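Flagellin hook IN motif family (Aeromonas hydrophila subsp. hydrophila, PDB 6XI1) probably forms part of the extender of a calcium-binding RTX adhesin, with tandem beta-sandwich repeats that carry the adhesive region toward its target. Local coordinates at residues T151-L156 / A191-V196. Numbering follows the deposited sequence.
Sequences TETGTL and AWTYNV. With CA (calcium ion), chain N.
Residues 151-156 and 191-196 run antiparallel, their axes 166° apart, with Glu152-Tyr194 and Gly154-Trp192 as hydrogen-bonded pairs: Tyr194 N to Glu152 O and Trp192 N to Gly154 O each measure 2.8 Å, and the reciprocal bonds are slightly longer. Trp192 supplies the broadest side-chain contact. Its CG sits between the backbone N and the carbonyl carbon (chi1 58°), a torsion that folds the indole back over the neighbouring strand. There one ring face covers the Gly154 backbone: Gly154 CA lies 3.9 Å from the centroid of the five-membered ring, a CH-pi contact 26° off the normal, while Gly154 N stands above the ring system. Leu156 CG reaches the indole edge at Trp192 CD1, 3.9 Å away, and the NE1 hydrogen is used outside the pair, on Ser136 O. Beyond the six-membered ring, Glu152 passes CG alongside Trp192 CH2 (3.9 Å), then bends at chi2 and leads away from the strand pair. Its OE1 binds a calcium ion at 2.6 Å; Ala140 O and five waters make up the other six ligands; one of these waters also donates to Thr151 O and another to Glu152 OE2. On the reverse face Thr151 OG1 donates to Asn195 OD1 (2.9 Å) in the carbonyl plane, and Thr151 CG2 meets Thr193 CG2. Val226 and Ile228 of strand 223-231 touch Trp192, evidence that its face of the sheet turns inward. This is antiparallel pairing within a cadherin-like beta-sandwich repeat, with a largely water-coordinated calcium at its surface.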
loop_
_atom_site.group_PDB
_atom_site.type_symbol
_atom_site.label_atom_id
_atom_site.label_comp_id
_atom_site.label_asym_id
_atom_site.label_seq_id
_atom_site.Cartn_x
_atom_site.Cartn_y
_atom_site.Cartn_z
ATOM N N THR A 151 10.870 1.287 -13.687
ATOM C CA THR A 151 11.707 0.859 -14.836
ATOM C C THR A 151 12.562 -0.323 -14.420
ATOM O O THR A 151 13.103 -0.300 -13.310
ATOM C CB THR A 151 12.596 1.990 -15.375
ATOM O OG1 THR A 151 11.678 3.010 -15.759
ATOM C CG2 THR A 151 13.430 1.591 -16.574
ATOM N N GLU A 152 12.668 -1.283 -15.325
ATOM C CA GLU A 152 13.602 -2.411 -15.237
ATOM C C GLU A 152 14.332 -2.508 -16.577
ATOM O O GLU A 152 13.700 -2.360 -17.642
ATOM C CB GLU A 152 12.808 -3.679 -14.912
ATOM C CG GLU A 152 13.673 -4.895 -14.713
ATOM C CD GLU A 152 14.447 -4.937 -13.401
ATOM O OE1 GLU A 152 14.748 -3.869 -12.824
ATOM O OE2 GLU A 152 14.694 -6.049 -12.960
ATOM N N THR A 153 15.609 -2.841 -16.540
ATOM C CA THR A 153 16.415 -3.015 -17.777
ATOM C C THR A 153 17.192 -4.327 -17.710
ATOM O O THR A 153 17.423 -4.849 -16.594
ATOM C CB THR A 153 17.388 -1.856 -17.998
ATOM O OG1 THR A 153 18.152 -1.777 -16.789
ATOM C CG2 THR A 153 16.677 -0.561 -18.310
ATOM N N GLY A 154 17.552 -4.836 -18.867
ATOM C CA GLY A 154 18.389 -6.041 -18.995
ATOM C C GLY A 154 18.843 -6.177 -20.427
ATOM O O GLY A 154 18.390 -5.395 -21.280
ATOM N N THR A 155 19.707 -7.150 -20.680
ATOM C CA THR A 155 20.324 -7.387 -21.991
ATOM C C THR A 155 20.156 -8.868 -22.328
ATOM O O THR A 155 20.612 -9.719 -21.542
ATOM C CB THR A 155 21.775 -6.906 -22.042
ATOM O OG1 THR A 155 21.763 -5.514 -21.708
ATOM C CG2 THR A 155 22.404 -7.050 -23.415
ATOM N N LEU A 156 19.520 -9.120 -23.459
ATOM C CA LEU A 156 19.521 -10.425 -24.141
ATOM C C LEU A 156 20.650 -10.423 -25.167
ATOM O O LEU A 156 21.051 -9.355 -25.653
ATOM C CB LEU A 156 18.200 -10.667 -24.836
ATOM C CG LEU A 156 17.020 -10.869 -23.880
ATOM C CD1 LEU A 156 15.741 -10.985 -24.691
ATOM C CD2 LEU A 156 17.214 -12.144 -23.073
ATOM N N ALA A 191 19.266 -4.857 -25.810
ATOM C CA ALA A 191 19.026 -4.059 -24.616
ATOM C C ALA A 191 17.524 -3.810 -24.494
ATOM O O ALA A 191 16.978 -3.170 -25.402
ATOM C CB ALA A 191 19.760 -2.764 -24.700
ATOM N N TRP A 192 16.893 -4.354 -23.460
ATOM C CA TRP A 192 15.447 -4.126 -23.243
ATOM C C TRP A 192 15.217 -3.188 -22.071
ATOM O O TRP A 192 16.016 -3.146 -21.092
ATOM C CB TRP A 192 14.682 -5.449 -23.125
ATOM C CG TRP A 192 15.119 -6.377 -22.039
ATOM C CD1 TRP A 192 15.896 -7.474 -22.221
ATOM C CD2 TRP A 192 14.702 -6.408 -20.665
ATOM N NE1 TRP A 192 16.049 -8.135 -21.040
ATOM C CE2 TRP A 192 15.369 -7.488 -20.061
ATOM C CE3 TRP A 192 13.936 -5.558 -19.853
ATOM C CZ2 TRP A 192 15.233 -7.787 -18.700
ATOM C CZ3 TRP A 192 13.779 -5.862 -18.517
ATOM C CH2 TRP A 192 14.429 -6.964 -17.945
ATOM N N THR A 193 14.062 -2.525 -22.110
ATOM C CA THR A 193 13.608 -1.620 -21.063
ATOM C C THR A 193 12.119 -1.905 -20.854
ATOM O O THR A 193 11.393 -1.812 -21.847
ATOM C CB THR A 193 13.814 -0.160 -21.482
ATOM O OG1 THR A 193 15.189 0.059 -21.731
ATOM C CG2 THR A 193 13.384 0.811 -20.408
ATOM N N TYR A 194 11.742 -2.235 -19.640
ATOM C CA TYR A 194 10.322 -2.338 -19.188
ATOM C C TYR A 194 9.992 -1.079 -18.418
ATOM O O TYR A 194 10.751 -0.647 -17.524
ATOM C CB TYR A 194 10.146 -3.557 -18.281
ATOM C CG TYR A 194 8.789 -3.649 -17.615
ATOM C CD1 TYR A 194 7.710 -4.264 -18.243
ATOM C CD2 TYR A 194 8.606 -3.126 -16.350
ATOM C CE1 TYR A 194 6.457 -4.277 -17.636
ATOM C CE2 TYR A 194 7.354 -3.123 -15.757
ATOM C CZ TYR A 194 6.299 -3.776 -16.364
ATOM O OH TYR A 194 5.085 -3.835 -15.689
ATOM N N ASN A 195 8.784 -0.533 -18.678
ATOM C CA ASN A 195 8.304 0.667 -17.988
ATOM C C ASN A 195 6.840 0.389 -17.642
ATOM O O ASN A 195 6.076 -0.165 -18.505
ATOM C CB ASN A 195 8.376 1.950 -18.826
ATOM C CG ASN A 195 9.783 2.328 -19.230
ATOM O OD1 ASN A 195 10.588 2.633 -18.367
ATOM N ND2 ASN A 195 10.088 2.237 -20.519
ATOM N N VAL A 196 6.485 0.752 -16.441
ATOM C CA VAL A 196 5.052 0.773 -16.040
ATOM C C VAL A 196 4.791 2.059 -15.267
ATOM O O VAL A 196 5.605 2.543 -14.481
ATOM C CB VAL A 196 4.651 -0.512 -15.300
ATOM C CG1 VAL A 196 5.388 -0.662 -13.983
ATOM C CG2 VAL A 196 3.119 -0.578 -15.064
HETATM CA CA CA N . 14.349 -3.887 -10.253
HETATM O O HOH W 1 13.560 -1.723 -10.996
HETATM O O HOH W 2 15.819 -5.825 -10.515
HETATM O O HOH W 3 13.130 -2.953 -8.236
HETATM O O HOH W 4 16.453 -2.813 -9.919
HETATM O O HOH W 5 14.638 -5.114 -8.265
#